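Local coordinates for protein auracyanin-A (Chloroflexus aurantiacus, PDB 2AAN) that binds one copper ion as a blue copper protein and probably accepts electrons from the membrane-bound alternative complex III, at residues G24-E28 against E29-D33; E67-A70 against A71-N75; T112-A116 against G117-Y121; G127-P130 against L131-K135. One frame throughout, in Å; residues are numbered along the deposited sequence.

Contact 1: residues G24-E28 against E29-D33; sequences GSKGE and ELAFD
A type II' beta turn from K26 to E29 forms the tip of a small hairpin-like loop that follows strand 19-24 of the cupredoxin fold. G27, with phi 55° and psi -124°, takes the second position of the turn, and the turn closes with E29 N donating to K26 O at 2.9 Å. Behind it the two arms meet in antiparallel fashion: K26 N bonds to A31 O at 2.8 Å and D33 N to G24 O at 2.8 Å. S25 and F32 lie between these bonds as a non-hydrogen-bonded pair, and their side chains leave the opposite arm, S25 to touch the copper ligand H58 and F32 to pack on the ligand M132 and, edge-to-face, on W60 and Y121. On K26 and A31 the CB atoms pack against each other at 3.9 Å, before the lysine chain runs off to the surface.

D33 grips the base a second time. Its CG sits between the backbone N and the carbonyl carbon (chi1 68°), which swings the carboxylate back over G24; G24 N reaches OD1 from above the carboxylate plane at 2.8 Å, so G24 is held through both its N-H and its carbonyl. E28 turns outward, and its OE2 bonds to S53 OG. At the tip, G27 O accepts from S25 OG at 2.9 Å, in the carbonyl plane and on a lone pair, and also from a water that lies 2.7 Å from G27 O and donates to E29 O at 2.6 Å.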
# COMPACT_ATOMS: atom_id res chain seq x y z
N GLY A 24 3.16 2.37 9.17
CA GLY A 24 1.85 2.33 9.80
C GLY A 24 1.01 3.48 9.33
O GLY A 24 1.41 4.26 8.49
N SER A 25 -0.19 3.56 9.87
CA SER A 25 -1.00 4.74 9.70
C SER A 25 -0.43 5.82 10.65
O SER A 25 0.12 5.53 11.70
CB SER A 25 -2.45 4.45 10.00
OG SER A 25 -2.68 4.26 11.38
N LYS A 26 -0.60 7.06 10.27
CA LYS A 26 -0.21 8.17 11.14
C LYS A 26 -1.37 8.34 12.11
O LYS A 26 -2.25 9.16 11.92
CB LYS A 26 0.04 9.40 10.31
CG LYS A 26 0.63 10.55 11.12
CD LYS A 26 0.51 11.87 10.41
CE LYS A 26 0.74 13.03 11.37
NZ LYS A 26 2.13 12.98 11.87
N GLY A 27 -1.40 7.48 13.13
CA GLY A 27 -2.49 7.50 14.13
C GLY A 27 -3.85 7.38 13.48
O GLY A 27 -4.11 6.44 12.73
N GLU A 28 -4.71 8.35 13.75
CA GLU A 28 -6.06 8.36 13.24
C GLU A 28 -6.19 9.07 11.88
O GLU A 28 -7.27 9.11 11.31
CB GLU A 28 -6.99 9.01 14.25
CG GLU A 28 -7.04 8.29 15.56
CD GLU A 28 -7.62 6.90 15.45
OE1 GLU A 28 -7.34 6.10 16.37
OE2 GLU A 28 -8.34 6.60 14.45
N GLU A 29 -5.08 9.58 11.36
CA GLU A 29 -5.10 10.36 10.12
C GLU A 29 -5.16 9.45 8.90
O GLU A 29 -4.78 8.29 8.96
CB GLU A 29 -3.83 11.20 10.01
CG GLU A 29 -3.69 12.26 11.09
CD GLU A 29 -4.80 13.30 11.02
OE1 GLU A 29 -5.24 13.65 9.89
OE2 GLU A 29 -5.22 13.78 12.09
N LEU A 30 -5.56 10.05 7.78
CA LEU A 30 -5.59 9.40 6.49
C LEU A 30 -4.21 9.61 5.84
O LEU A 30 -4.05 10.37 4.90
CB LEU A 30 -6.72 9.97 5.64
CG LEU A 30 -8.11 9.36 5.87
CD1 LEU A 30 -8.45 8.83 7.25
CD2 LEU A 30 -9.17 10.18 5.35
N ALA A 31 -3.22 8.91 6.37
CA ALA A 31 -1.82 9.11 6.02
C ALA A 31 -1.08 7.91 6.51
O ALA A 31 -1.42 7.36 7.58
CB ALA A 31 -1.25 10.35 6.72
N PHE A 32 -0.06 7.53 5.76
CA PHE A 32 0.97 6.63 6.25
C PHE A 32 1.92 7.45 7.10
O PHE A 32 2.17 8.64 6.84
CB PHE A 32 1.72 5.97 5.10
CG PHE A 32 0.88 5.05 4.25
CD1 PHE A 32 0.46 5.44 3.00
CD2 PHE A 32 0.57 3.78 4.69
CE1 PHE A 32 -0.30 4.57 2.20
CE2 PHE A 32 -0.19 2.92 3.94
CZ PHE A 32 -0.65 3.33 2.69
N ASP A 33 2.51 6.80 8.09
CA ASP A 33 3.52 7.45 8.93
C ASP A 33 4.90 7.58 8.33
O ASP A 33 5.77 8.12 8.94
CB ASP A 33 3.61 6.83 10.32
CG ASP A 33 4.14 5.40 10.38
OD1 ASP A 33 4.61 4.80 9.40
OD2 ASP A 33 4.11 4.88 11.51
O HOH W 1 -5.57 6.25 10.45

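Contact 2: residues E67-A70 against A71-N75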
# COMPACT_ATOMS: atom_id res chain seq x y z
N GLU A 67 -0.18 8.71 -10.63
CA GLU A 67 -1.32 9.03 -9.83
C GLU A 67 -2.61 8.69 -10.55
O GLU A 67 -3.58 8.32 -9.92
CB GLU A 67 -1.32 10.53 -9.47
CG GLU A 67 -0.12 11.01 -8.60
CD GLU A 67 -0.16 10.61 -7.12
OE1 GLU A 67 -1.13 9.98 -6.64
OE2 GLU A 67 0.84 10.95 -6.42
N ALA A 68 -2.66 8.86 -11.86
CA ALA A 68 -3.85 8.43 -12.62
C ALA A 68 -4.15 6.92 -12.47
O ALA A 68 -5.31 6.49 -12.30
CB ALA A 68 -3.67 8.80 -14.09
N GLU A 69 -3.12 6.09 -12.50
CA GLU A 69 -3.36 4.67 -12.35
C GLU A 69 -3.81 4.40 -10.89
O GLU A 69 -4.71 3.61 -10.67
CB GLU A 69 -2.16 3.85 -12.77
CG GLU A 69 -2.43 2.34 -12.78
CD GLU A 69 -3.73 1.95 -13.50
OE1 GLU A 69 -4.00 2.48 -14.61
OE2 GLU A 69 -4.52 1.15 -12.94
N ALA A 70 -3.20 5.10 -9.93
CA ALA A 70 -3.59 5.00 -8.50
C ALA A 70 -5.07 5.36 -8.31
O ALA A 70 -5.83 4.66 -7.61
CB ALA A 70 -2.72 5.93 -7.65
N ALA A 71 -5.49 6.47 -8.90
CA ALA A 71 -6.86 6.90 -8.74
C ALA A 71 -7.85 5.90 -9.35
O ALA A 71 -8.92 5.61 -8.77
CB ALA A 71 -7.07 8.26 -9.36
N ASN A 72 -7.49 5.38 -10.51
CA ASN A 72 -8.27 4.33 -11.16
C ASN A 72 -8.44 3.08 -10.28
O ASN A 72 -9.54 2.55 -10.16
CB ASN A 72 -7.64 3.99 -12.52
CG ASN A 72 -8.34 2.83 -13.23
OD1 ASN A 72 -7.82 1.70 -13.26
ND2 ASN A 72 -9.52 3.10 -13.81
N ILE A 73 -7.34 2.62 -9.69
CA ILE A 73 -7.37 1.45 -8.83
C ILE A 73 -8.22 1.72 -7.59
O ILE A 73 -9.19 0.99 -7.30
CB ILE A 73 -5.93 1.02 -8.43
CG1 ILE A 73 -5.23 0.44 -9.64
CG2 ILE A 73 -5.98 -0.01 -7.31
CD1 ILE A 73 -3.78 0.34 -9.49
N ALA A 74 -7.93 2.79 -6.88
CA ALA A 74 -8.80 3.17 -5.74
C ALA A 74 -10.27 3.30 -6.15
O ALA A 74 -11.17 2.82 -5.45
CB ALA A 74 -8.31 4.45 -5.09
N ASN A 75 -10.53 3.91 -7.30
CA ASN A 75 -11.93 4.08 -7.70
C ASN A 75 -12.63 2.73 -7.93
O ASN A 75 -13.80 2.56 -7.55
CB ASN A 75 -12.05 4.95 -8.93
CG ASN A 75 -13.47 5.14 -9.34
OD1 ASN A 75 -14.21 5.91 -8.73
ND2 ASN A 75 -13.87 4.44 -10.38
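The carboxylate of E69 and the carboxamide of N72 run side by side and point the same way, with their planes 65° apart, so the two flat groups do not stack. The next turn of the helix meets the carboxylate at one oxygen: E69 OE2 lies 3.4 Å from I73 CG1. E69 starts away from the following turn, with CG anti to its own N (chi1 -174°), and the bend at chi2, 48°, brings the acid end back over I73, whose chain crosses it at about a right angle. The inner part of the same isoleucine chain rests on the backbone, with I73 CG1 3.4 Å from E69 O.

Beneath these side chains runs the regular i to i+4 bonding of an alpha helix. A71 N donates to E67 O at 2.8 Å, N72 N to A68 O at 3.0 Å, I73 N to E69 O at 3.0 Å, and A74 N to A70 O at 2.9 Å.

These residues open helix 67-80, which follows strand 61-63. Two small residues, A70 and A71, pack on Y129 of the copper-ligand loop, and A70 also meets I122 of strand 117-122. E67, lying against L120 of that strand, bonds through OE1 to Y129 OH, while I73 reaches L87 and E69 reaches N93 in the loop that returns toward strand 94-97.

Contact 3: residues T112-A116 against G117-Y121; sequences TAPAA and GTYLY
Y119 reaches back from strand 117-122 to the loop before it, and its hydroxyl donates to the carbonyl of A115, with OH 2.6 Å from A115 O. The bond bends at the acceptor, with a C=O...OH angle of 128°, and the hydroxyl stands off the carbonyl plane. A115 O lies at the edge of the phenol ring, near the ring plane and 3.3 Å from Y119 CE2. The ring is aimed this way by chi1 of -61°, which sets CG beside the backbone N of Y119. A bond from a tyrosine at the start of a strand to the backbone four residues earlier is the tyrosine corner of Greek-key beta proteins. Here it ties down the arch that carries the chain from strand 106-112 in one sheet to strand 117-122 in the other.

P114 supplies the cover for one ring face. Its CG makes a CH-pi contact 3.6 Å from the centroid of the Y119 ring, displaced toward CZ, while P114 CB lies 3.4 Å from Y119 OH. G117, midway between A115 and Y119, turns the chain into the strand with phi 149°, a backbone shape that would jam a side chain against A116 O.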
# COMPACT_ATOMS: atom_id res chain seq x y z
N THR A 112 9.27 -9.16 -3.94
CA THR A 112 10.55 -8.86 -4.56
C THR A 112 10.45 -7.46 -5.13
O THR A 112 9.57 -7.16 -5.94
CB THR A 112 10.85 -9.82 -5.70
OG1 THR A 112 10.97 -11.16 -5.18
CG2 THR A 112 12.16 -9.42 -6.42
N ALA A 113 11.38 -6.59 -4.76
CA ALA A 113 11.29 -5.20 -5.20
C ALA A 113 11.39 -5.16 -6.70
O ALA A 113 12.19 -5.92 -7.27
CB ALA A 113 12.39 -4.39 -4.62
N PRO A 114 10.62 -4.28 -7.34
CA PRO A 114 10.63 -4.19 -8.80
C PRO A 114 11.93 -3.61 -9.37
O PRO A 114 12.90 -3.41 -8.65
CB PRO A 114 9.45 -3.27 -9.10
CG PRO A 114 9.31 -2.43 -7.87
CD PRO A 114 9.64 -3.35 -6.75
N ALA A 115 11.95 -3.31 -10.66
CA ALA A 115 13.11 -2.65 -11.28
C ALA A 115 13.36 -1.28 -10.67
O ALA A 115 12.44 -0.67 -10.12
CB ALA A 115 12.89 -2.53 -12.79
N ALA A 116 14.60 -0.79 -10.77
CA ALA A 116 14.93 0.58 -10.35
C ALA A 116 13.94 1.60 -10.88
O ALA A 116 13.49 1.52 -12.03
CB ALA A 116 16.34 0.95 -10.78
N GLY A 117 13.60 2.57 -10.04
CA GLY A 117 12.51 3.51 -10.32
C GLY A 117 11.81 3.99 -9.06
O GLY A 117 12.22 3.68 -7.94
N THR A 118 10.77 4.79 -9.23
CA THR A 118 9.94 5.20 -8.11
C THR A 118 8.52 4.74 -8.36
O THR A 118 8.05 4.71 -9.50
CB THR A 118 9.99 6.73 -7.85
OG1 THR A 118 9.45 7.42 -8.98
CG2 THR A 118 11.42 7.17 -7.65
N TYR A 119 7.85 4.32 -7.30
CA TYR A 119 6.53 3.71 -7.40
C TYR A 119 5.66 4.34 -6.34
O TYR A 119 6.16 4.78 -5.33
CB TYR A 119 6.65 2.20 -7.14
CG TYR A 119 7.54 1.50 -8.15
CD1 TYR A 119 7.00 0.87 -9.28
CD2 TYR A 119 8.93 1.46 -7.98
CE1 TYR A 119 7.82 0.23 -10.21
CE2 TYR A 119 9.77 0.83 -8.91
CZ TYR A 119 9.20 0.21 -10.01
OH TYR A 119 10.02 -0.42 -10.92
N LEU A 120 4.37 4.37 -6.57
CA LEU A 120 3.46 4.88 -5.55
C LEU A 120 2.95 3.73 -4.72
O LEU A 120 2.72 2.65 -5.25
CB LEU A 120 2.26 5.57 -6.19
CG LEU A 120 2.56 6.82 -6.98
CD1 LEU A 120 1.34 7.25 -7.80
CD2 LEU A 120 3.03 7.95 -6.10
N TYR A 121 2.81 3.97 -3.42
CA TYR A 121 2.00 3.11 -2.60
C TYR A 121 0.84 3.93 -2.08
O TYR A 121 0.99 5.12 -1.87
CB TYR A 121 2.79 2.40 -1.48
CG TYR A 121 3.60 3.26 -0.53
CD1 TYR A 121 2.99 3.90 0.54
CD2 TYR A 121 4.99 3.37 -0.67
CE1 TYR A 121 3.74 4.64 1.44
CE2 TYR A 121 5.73 4.10 0.23
CZ TYR A 121 5.11 4.76 1.27
OH TYR A 121 5.84 5.52 2.17

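Contact 4: residues G127-P130 against L131-K135; sequences GHYP and LMQGK. With CU (copper (II) ion), chain B; SO4 (sulfate ion), chain D.
The backbone turns from H128 to M132 across a cis peptide bond between Y129 and P130, and M132 N donates to H128 O at 2.8 Å before the chain enters strand 133-138. A water bridges the outer side of the turn, accepting from L131 N and donating to G127 O, at 3.1 Å from each.

The turn sets the side chains of H128 and M132 side by side, pointing the same way at the copper. H128 binds the copper through ND1 at 2.1 Å, and M132 SD stands farther from the metal, at 2.9 Å. The methionine gets there with CG anti to its N (chi1 -165°) and an extended chain beyond; its sulfur is also 3.9 Å from H128 ND1. H58 and C123 complete the site, in the type 1 copper arrangement of a cupredoxin: two histidines and a cysteine with a longer methionine bond. The spacing of C123, H128 and M132 along this loop matches that of azurin.

On the other side of the turn the cis proline folds back on the tyrosine before it, placing P130 CB over the centre of the Y129 ring, 3.7 Å above its plane. M132 O comes to the edge of the same ring, whose hydroxyl end points to E67 of helix 67-80. Q133 leans back toward the turn, bringing its CG to 3.4 Å from P130 O. Farther along the strand K135 lies at the surface, where NZ bonds O1 of a sulfate ion, probably from the crystallisation liquor, at 2.8 Å.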
# COMPACT_ATOMS: atom_id res chain seq x y z
N GLY A 127 -12.28 6.49 0.12
CA GLY A 127 -12.02 7.84 0.60
C GLY A 127 -10.62 8.14 1.11
O GLY A 127 -10.29 9.31 1.37
N HIS A 128 -9.76 7.14 1.30
CA HIS A 128 -8.42 7.43 1.90
C HIS A 128 -7.42 7.99 0.91
O HIS A 128 -6.65 8.89 1.25
CB HIS A 128 -7.86 6.21 2.59
CG HIS A 128 -8.65 5.82 3.78
ND1 HIS A 128 -8.18 4.93 4.72
CD2 HIS A 128 -9.88 6.22 4.20
CE1 HIS A 128 -9.10 4.78 5.67
NE2 HIS A 128 -10.13 5.58 5.39
N TYR A 129 -7.44 7.45 -0.31
CA TYR A 129 -6.71 8.04 -1.44
C TYR A 129 -7.61 9.15 -1.94
O TYR A 129 -8.84 8.96 -1.99
CB TYR A 129 -6.44 6.97 -2.54
CG TYR A 129 -5.74 7.55 -3.75
CD1 TYR A 129 -4.35 7.70 -3.75
CD2 TYR A 129 -6.45 8.10 -4.80
CE1 TYR A 129 -3.69 8.29 -4.79
CE2 TYR A 129 -5.79 8.72 -5.88
CZ TYR A 129 -4.41 8.79 -5.88
OH TYR A 129 -3.70 9.38 -6.92
N PRO A 130 -7.04 10.28 -2.38
CA PRO A 130 -5.64 10.63 -2.66
C PRO A 130 -4.79 11.11 -1.51
O PRO A 130 -3.60 11.25 -1.67
CB PRO A 130 -5.78 11.76 -3.69
CG PRO A 130 -6.99 12.49 -3.19
CD PRO A 130 -7.93 11.40 -2.75
N LEU A 131 -5.34 11.30 -0.31
CA LEU A 131 -4.47 11.74 0.76
C LEU A 131 -3.47 10.67 1.17
O LEU A 131 -2.32 10.95 1.47
CB LEU A 131 -5.27 12.16 1.99
CG LEU A 131 -5.90 13.55 1.94
CD1 LEU A 131 -6.87 13.65 3.10
CD2 LEU A 131 -4.85 14.61 2.02
N MET A 132 -3.93 9.43 1.24
CA MET A 132 -3.12 8.40 1.84
C MET A 132 -2.27 7.77 0.75
O MET A 132 -2.66 6.81 0.05
CB MET A 132 -4.04 7.43 2.58
CG MET A 132 -3.28 6.54 3.54
SD MET A 132 -4.33 5.73 4.72
CE MET A 132 -3.12 4.58 5.40
N GLN A 133 -1.09 8.32 0.59
CA GLN A 133 -0.15 7.85 -0.40
C GLN A 133 1.29 8.15 -0.01
O GLN A 133 1.57 9.02 0.82
CB GLN A 133 -0.44 8.48 -1.78
CG GLN A 133 -0.42 10.00 -1.81
CD GLN A 133 -0.41 10.55 -3.20
OE1 GLN A 133 0.57 10.39 -3.95
NE2 GLN A 133 -1.51 11.24 -3.57
N GLY A 134 2.19 7.40 -0.61
CA GLY A 134 3.59 7.62 -0.47
C GLY A 134 4.35 7.11 -1.67
O GLY A 134 3.75 6.75 -2.70
N LYS A 135 5.67 7.07 -1.53
CA LYS A 135 6.58 6.76 -2.62
C LYS A 135 7.60 5.69 -2.22
O LYS A 135 8.22 5.82 -1.18
CB LYS A 135 7.31 8.06 -2.95
CG LYS A 135 8.22 8.07 -4.14
CD LYS A 135 8.71 9.49 -4.40
CE LYS A 135 9.87 9.88 -3.46
NZ LYS A 135 10.33 11.31 -3.69
CU CU B . -6.46 3.76 4.56
S SO4 D . 11.82 11.32 -6.74
O1 SO4 D . 10.41 11.29 -6.47
O2 SO4 D . 12.02 11.45 -8.19
O3 SO4 D . 12.51 10.13 -6.26
O4 SO4 D . 12.39 12.48 -6.06
O HOH W 2 -8.30 11.50 0.49

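In the fold
The four contacts are local and follow one another along the chain, so none crosses or encloses another. Contact 1 closes a small hairpin within the connection from strand 19-24 to strand 36-39, and contact 2 is the first part of helix 67-80. Contact 3 fastens the passage from one sheet to the other, and contact 4 folds the ligand loop between the neighbouring strands 117-122 and 133-138. In space contact 4 touches the other three: L30 and F32 of contact 1 pack on L131 and M132, the first turns of the helix pack on Y129, and Y121 O of contact 3 pairs with G134 N. Contact 3 also touches contact 1, through Y121, and contact 2, through L120.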